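Local coordinates for protein putative glycoside hydrolase (Bacteroides thetaiotaomicron VPI-5482, PDB 3HBZ) that is of unknown function but binds calcium and may act in carbohydrate metabolism, perhaps as a glycoside hydrolase, at residues Lys110-Phe114 and Glu125-Ala131; Asp143-Phe148 and Leu159-Arg164. All blocks are in the same frame, centred on the assembly; numbering follows the deposited sequence. Where two conformers were deposited one is given.

Interaction 1 (Lys110-Phe114 and Glu125-Ala131)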
loop_
_atom_site.group_PDB
_atom_site.type_symbol
_atom_site.label_atom_id
_atom_site.label_comp_id
_atom_site.label_asym_id
_atom_site.label_seq_id
_atom_site.Cartn_x
_atom_site.Cartn_y
_atom_site.Cartn_z
ATOM N N LYS A 110 12.337 -1.956 9.957
ATOM C CA LYS A 110 11.875 -2.670 11.133
ATOM C C LYS A 110 10.677 -3.563 10.831
ATOM O O LYS A 110 10.314 -4.396 11.650
ATOM C CB LYS A 110 11.514 -1.694 12.261
ATOM C CG LYS A 110 10.193 -0.999 12.074
ATOM C CD LYS A 110 9.929 0.021 13.158
ATOM C CE LYS A 110 8.678 0.775 12.846
ATOM N NZ LYS A 110 8.478 1.870 13.792
ATOM N N TYR A 111 10.059 -3.380 9.672
ATOM C CA TYR A 111 9.038 -4.313 9.216
ATOM C C TYR A 111 9.176 -4.489 7.704
ATOM O O TYR A 111 9.900 -3.760 7.044
ATOM C CB TYR A 111 7.627 -3.846 9.600
ATOM C CG TYR A 111 7.271 -2.448 9.108
ATOM C CD1 TYR A 111 7.079 -2.189 7.747
ATOM C CD2 TYR A 111 7.092 -1.381 10.017
ATOM C CE1 TYR A 111 6.746 -0.919 7.300
ATOM C CE2 TYR A 111 6.781 -0.076 9.576
ATOM C CZ TYR A 111 6.590 0.152 8.233
ATOM O OH TYR A 111 6.288 1.422 7.814
ATOM N N TYR A 112 8.457 -5.454 7.165
ATOM C CA TYR A 112 8.596 -5.791 5.790
ATOM C C TYR A 112 7.824 -4.857 4.911
ATOM O O TYR A 112 6.633 -4.570 5.168
ATOM C CB TYR A 112 8.074 -7.197 5.563
ATOM C CG TYR A 112 9.036 -8.274 6.017
ATOM C CD1 TYR A 112 10.119 -8.603 5.241
ATOM C CD2 TYR A 112 8.840 -8.982 7.178
ATOM C CE1 TYR A 112 10.971 -9.612 5.588
ATOM C CE2 TYR A 112 9.724 -10.021 7.553
ATOM C CZ TYR A 112 10.783 -10.313 6.752
ATOM O OH TYR A 112 11.686 -11.307 7.051
ATOM N N ILE A 113 8.506 -4.433 3.843
ATOM C CA ILE A 113 7.915 -3.691 2.707
ATOM C C ILE A 113 8.318 -4.486 1.451
ATOM O O ILE A 113 9.516 -4.639 1.143
ATOM C CB ILE A 113 8.453 -2.243 2.639
ATOM C CG1 ILE A 113 8.134 -1.417 3.920
ATOM C CG2 ILE A 113 7.968 -1.466 1.363
ATOM C CD1 ILE A 113 9.056 -0.134 4.097
ATOM N N PHE A 114 7.306 -5.064 0.814
ATOM C CA PHE A 114 7.428 -5.801 -0.444
ATOM C C PHE A 114 7.543 -4.863 -1.609
ATOM O O PHE A 114 6.748 -3.905 -1.744
ATOM C CB PHE A 114 6.179 -6.683 -0.621
ATOM C CG PHE A 114 6.142 -7.853 0.285
ATOM C CD1 PHE A 114 6.759 -9.047 -0.093
ATOM C CD2 PHE A 114 5.510 -7.782 1.523
ATOM C CE1 PHE A 114 6.723 -10.148 0.766
ATOM C CE2 PHE A 114 5.470 -8.897 2.355
ATOM C CZ PHE A 114 6.091 -10.066 1.977
ATOM N N GLU A 125 6.428 -0.201 -4.624
ATOM C CA GLU A 125 6.339 -0.600 -3.248
ATOM C C GLU A 125 4.888 -0.913 -2.873
ATOM O O GLU A 125 3.998 -0.056 -2.968
ATOM C CB GLU A 125 6.874 0.485 -2.328
ATOM C CG GLU A 125 8.249 0.984 -2.742
ATOM C CD GLU A 125 9.006 1.755 -1.654
ATOM O OE1 GLU A 125 8.495 1.877 -0.497
ATOM O OE2 GLU A 125 10.145 2.205 -1.984
ATOM N N TRP A 126 4.636 -2.157 -2.482
ATOM C CA TRP A 126 3.333 -2.516 -1.912
ATOM C C TRP A 126 3.188 -1.787 -0.585
ATOM O O TRP A 126 4.176 -1.456 0.077
ATOM C CB TRP A 126 3.223 -4.007 -1.644
ATOM C CG TRP A 126 3.115 -4.877 -2.870
ATOM C CD1 TRP A 126 4.133 -5.370 -3.615
ATOM C CD2 TRP A 126 1.898 -5.366 -3.469
ATOM N NE1 TRP A 126 3.620 -6.124 -4.674
ATOM C CE2 TRP A 126 2.254 -6.151 -4.577
ATOM C CE3 TRP A 126 0.545 -5.234 -3.148
ATOM C CZ2 TRP A 126 1.309 -6.770 -5.384
ATOM C CZ3 TRP A 126 -0.396 -5.873 -3.919
ATOM C CH2 TRP A 126 -0.020 -6.631 -5.029
ATOM N N ALA A 127 1.950 -1.535 -0.207
ATOM C CA ALA A 127 1.641 -0.901 1.081
ATOM C C ALA A 127 0.937 -1.914 1.983
ATOM O O ALA A 127 0.335 -2.884 1.486
ATOM C CB ALA A 127 0.728 0.315 0.849
ATOM N N SER A 128 0.989 -1.660 3.300
ATOM C CA SER A 128 0.188 -2.380 4.308
ATOM C C SER A 128 -0.079 -1.455 5.456
ATOM O O SER A 128 0.413 -0.315 5.464
ATOM C CB SER A 128 0.933 -3.592 4.889
ATOM O OG SER A 128 2.046 -3.194 5.688
ATOM N N GLY A 129 -0.826 -1.948 6.448
ATOM C CA GLY A 129 -1.000 -1.196 7.675
ATOM C C GLY A 129 0.120 -1.288 8.707
ATOM O O GLY A 129 -0.080 -0.873 9.853
ATOM N N ASN A 130 1.286 -1.823 8.324
ATOM C CA ASN A 130 2.405 -1.955 9.269
ATOM C C ASN A 130 2.792 -0.685 10.051
ATOM O O ASN A 130 2.973 -0.735 11.270
ATOM C CB ASN A 130 3.618 -2.571 8.563
ATOM C CG ASN A 130 3.501 -4.106 8.381
ATOM O OD1 ASN A 130 2.589 -4.747 8.900
ATOM N ND2 ASN A 130 4.439 -4.684 7.628
ATOM N N ALA A 131 2.905 0.448 9.363
ATOM C CA ALA A 131 3.196 1.722 10.026
ATOM C C ALA A 131 2.162 2.031 11.143
ATOM O O ALA A 131 2.491 2.604 12.201
ATOM C CB ALA A 131 3.242 2.852 9.017
HETATM O O HOH W 1 4.380 -3.180 4.410
HETATM O O HOH W 2 4.699 -3.776 1.664
#

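Interaction 2 (Asp143-Phe148 and Leu159-Arg164)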
loop_
_atom_site.group_PDB
_atom_site.type_symbol
_atom_site.label_atom_id
_atom_site.label_comp_id
_atom_site.label_asym_id
_atom_site.label_seq_id
_atom_site.Cartn_x
_atom_site.Cartn_y
_atom_site.Cartn_z
ATOM N N ASP A 143 8.609 -9.892 12.210
ATOM C CA ASP A 143 7.693 -11.056 12.260
ATOM C C ASP A 143 6.478 -10.941 13.179
ATOM O O ASP A 143 5.629 -11.833 13.180
ATOM C CB ASP A 143 8.502 -12.322 12.668
ATOM C CG ASP A 143 9.093 -13.010 11.455
ATOM O OD1 ASP A 143 9.002 -12.401 10.344
ATOM O OD2 ASP A 143 9.583 -14.152 11.582
ATOM N N ASP A 144 6.417 -9.877 13.976
ATOM C CA ASP A 144 5.300 -9.674 14.890
ATOM C C ASP A 144 4.199 -8.808 14.242
ATOM O O ASP A 144 3.120 -8.608 14.823
ATOM C CB ASP A 144 5.790 -8.972 16.162
ATOM C CG ASP A 144 6.782 -9.787 16.977
ATOM O OD1 ASP A 144 6.783 -11.035 16.902
ATOM O OD2 ASP A 144 7.559 -9.144 17.727
ATOM N N TYR A 145 4.469 -8.257 13.067
ATOM C CA TYR A 145 3.499 -7.420 12.395
ATOM C C TYR A 145 2.424 -8.266 11.655
ATOM O O TYR A 145 2.585 -9.481 11.451
ATOM C CB TYR A 145 4.185 -6.513 11.395
ATOM C CG TYR A 145 4.933 -5.361 12.016
ATOM C CD1 TYR A 145 6.153 -5.557 12.643
ATOM C CD2 TYR A 145 4.413 -4.046 11.957
ATOM C CE1 TYR A 145 6.838 -4.482 13.213
ATOM C CE2 TYR A 145 5.083 -2.975 12.540
ATOM C CZ TYR A 145 6.283 -3.196 13.179
ATOM O OH TYR A 145 6.956 -2.124 13.713
ATOM N N PRO A 146 1.308 -7.626 11.280
ATOM C CA PRO A 146 0.256 -8.336 10.547
ATOM C C PRO A 146 0.670 -8.763 9.136
ATOM O O PRO A 146 0.112 -9.735 8.590
ATOM C CB PRO A 146 -0.890 -7.309 10.487
ATOM C CG PRO A 146 -0.638 -6.412 11.690
ATOM C CD PRO A 146 0.887 -6.256 11.671
ATOM N N THR A 147 1.663 -8.076 8.585
ATOM C CA THR A 147 2.076 -8.277 7.214
ATOM C C THR A 147 3.588 -8.569 7.230
ATOM O O THR A 147 4.373 -7.714 7.633
ATOM C CB THR A 147 1.784 -7.068 6.403
ATOM O OG1 THR A 147 0.386 -6.788 6.418
ATOM C CG2 THR A 147 2.247 -7.265 4.906
ATOM N N PHE A 148 3.977 -9.788 6.837
ATOM C CA PHE A 148 5.399 -10.170 6.785
ATOM C C PHE A 148 5.674 -11.168 5.689
ATOM O O PHE A 148 4.774 -11.589 4.966
ATOM C CB PHE A 148 5.897 -10.695 8.142
ATOM C CG PHE A 148 5.150 -11.938 8.658
ATOM C CD1 PHE A 148 3.918 -11.807 9.301
ATOM C CD2 PHE A 148 5.684 -13.212 8.506
ATOM C CE1 PHE A 148 3.234 -12.905 9.780
ATOM C CE2 PHE A 148 5.004 -14.324 8.973
ATOM C CZ PHE A 148 3.782 -14.179 9.620
ATOM N N LEU A 159 4.037 -14.071 0.727
ATOM C CA LEU A 159 3.376 -13.103 1.539
ATOM C C LEU A 159 2.614 -13.854 2.620
ATOM O O LEU A 159 1.939 -14.849 2.336
ATOM C CB LEU A 159 2.369 -12.310 0.675
ATOM C CG LEU A 159 1.464 -11.301 1.383
ATOM C CD1 LEU A 159 2.329 -10.226 2.051
ATOM C CD2 LEU A 159 0.422 -10.731 0.327
ATOM N N SER A 160 2.741 -13.374 3.862
ATOM C CA SER A 160 1.990 -13.887 4.977
ATOM C C SER A 160 1.248 -12.776 5.700
ATOM O O SER A 160 1.830 -11.776 6.127
ATOM C CB SER A 160 2.958 -14.585 5.960
ATOM O OG SER A 160 2.222 -15.157 7.022
ATOM N N LEU A 161 -0.045 -12.978 5.867
ATOM C CA LEU A 161 -0.920 -12.007 6.475
ATOM C C LEU A 161 -1.594 -12.683 7.674
ATOM O O LEU A 161 -2.224 -13.738 7.534
ATOM C CB LEU A 161 -1.976 -11.567 5.456
ATOM C CG LEU A 161 -1.371 -10.960 4.178
ATOM C CD1 LEU A 161 -2.507 -10.525 3.222
ATOM C CD2 LEU A 161 -0.446 -9.770 4.430
ATOM N N VAL A 162 -1.388 -12.111 8.852
ATOM C CA VAL A 162 -1.883 -12.695 10.094
ATOM C C VAL A 162 -2.591 -11.606 10.917
ATOM O O VAL A 162 -2.010 -10.626 11.221
ATOM C CB VAL A 162 -0.771 -13.335 10.930
ATOM C CG1 VAL A 162 -1.312 -13.870 12.291
ATOM C CG2 VAL A 162 -0.091 -14.490 10.182
ATOM N N THR A 163 -3.846 -11.831 11.270
ATOM C CA THR A 163 -4.638 -10.926 12.111
ATOM C C THR A 163 -4.099 -10.969 13.530
ATOM O O THR A 163 -3.975 -12.030 14.128
ATOM C CB THR A 163 -6.122 -11.314 12.076
ATOM O OG1 THR A 163 -6.583 -11.211 10.713
ATOM C CG2 THR A 163 -7.012 -10.391 12.992
ATOM N N ARG A 164 -3.724 -9.801 14.033
ATOM C CA ARG A 164 -3.022 -9.680 15.300
ATOM C C ARG A 164 -3.868 -8.938 16.315
ATOM O O ARG A 164 -4.666 -8.049 15.946
ATOM C CB ARG A 164 -1.784 -8.833 15.102
ATOM C CG ARG A 164 -0.807 -9.431 14.136
ATOM C CD ARG A 164 -0.256 -10.756 14.601
ATOM N NE ARG A 164 0.896 -10.989 13.770
ATOM C CZ ARG A 164 2.013 -11.621 14.111
ATOM N NH1 ARG A 164 2.193 -12.193 15.305
ATOM N NH2 ARG A 164 2.966 -11.676 13.200
HETATM O O HOH W 3 4.950 -13.014 15.760
#

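Interaction 1 (Lys110-Phe114 and Glu125-Ala131)
Phe114 and Trp126 bring the two backbones to a CA-CA distance of 5.5 Å, joined by the direct bond Trp126 N to Phe114 O (2.8 Å), whereas at Tyr111 and Asn130 the chains have parted to 7.0 Å. Strands 115-118 and 121-125 occupy most of the chain in between, so the contact sets the loop before them against the start of helix 130-134. There Asn130 lays its CB over the centre of the Tyr111 ring, 3.6 Å from the centroid and 13° off the ring normal, a CH-pi contact. Tyr111 CG sits between its own backbone N and carbonyl carbon (chi1 56°), which turns the ring against the first helical turn and carries OH to 3.6 Å from Ala131 CB. With an alanine here, Asn130 CB would probably lose the aromatic face it rests on, and a gap would open beside Ala131. The Asn130 amide is turned 64° from the ring; its ND2 gives a weak bond to Tyr112 O and has its stronger partner in Thr147 O. At the other end, Phe114 CB packs on Trp126 CD1, while Trp126 NE1 bonds to Glu116, a sodium ligand. Ser128 OG accepts from Asn130 N, forming an ST turn. Water 1 joins Tyr112 O to Ser128 OG; water 2 accepts from Phe114 N and donates weakly to Trp126 O. One backbone bond thus fixes the Phe114 end, while ring packing, a weak amide bond and a bridging water carry the other.

Interaction 2 (Asp143-Phe148 and Leu159-Arg164)
The beta hairpin of strands 147-150 and 158-165 supplies this contact, together with the turn that leads into its first strand. Phe148 and Ser160 form an antiparallel hydrogen-bonded pair, with Phe148 N to Ser160 O at 3.0 Å and nearly straight (177°); Thr147 and Leu161 are the adjoining non-hydrogen-bonded pair. Val162 N continues the pairing to Pro146 O, in the carbonyl plane. Beside Phe148, Ser160 CB lies over one face of the ring, offset toward the rim, and Val162 CG2 meets the ring edge 3.7 Å from CE1. On the sheet face of Thr147 and Leu161, the two side chains run side by side, Leu161 CD2 against Thr147 CG2, while Thr147 OG1 bonds to Asn181 O.

Arg164, bent at chi2 (-63°), brings its guanidinium into the turn. NH2 donates to Asp143 O (2.7 Å) and to Tyr145 O (2.8 Å), the latter approached from above its carbonyl plane. Asp144 O lies over the centre of the group without a hydrogen bond. Water 3 joins NH1 to Asp143 O and Asp144 OD1; Asp144 OD2 accepts from Lys140 N. With no direct salt bridge to Asp143 or Asp144, the positive charge of Arg164 is probably balanced mainly by backbone carbonyl dipoles, and its two NH2 bonds hold Asp143 O and Tyr145 O to one group.

In the fold
Both contacts are partly buried, but interaction 1 lies about 7 Å from the chain centre and interaction 2 about 14 Å, centre to centre; interaction 1 has no exposed touching residue, whereas interaction 2 has exposed Asp143 at its edge. They follow one another in the chain and touch directly: Phe114 CE2 meets Leu159 CD1 at 3.4 Å, the rings of Tyr111 and Tyr145 meet with planes about 55° apart, and a probable hydrogen bond ties Asn130 to strand 147-150. Interaction 1 joins a loop to a largely irregular segment running from a strand end to a helix start; interaction 2 relies on regular strand pairing, with an arginine gripping the turn before it. Phe114 and Leu159 each lie about 7 Å, side chain to side chain, from residues of a calcium site.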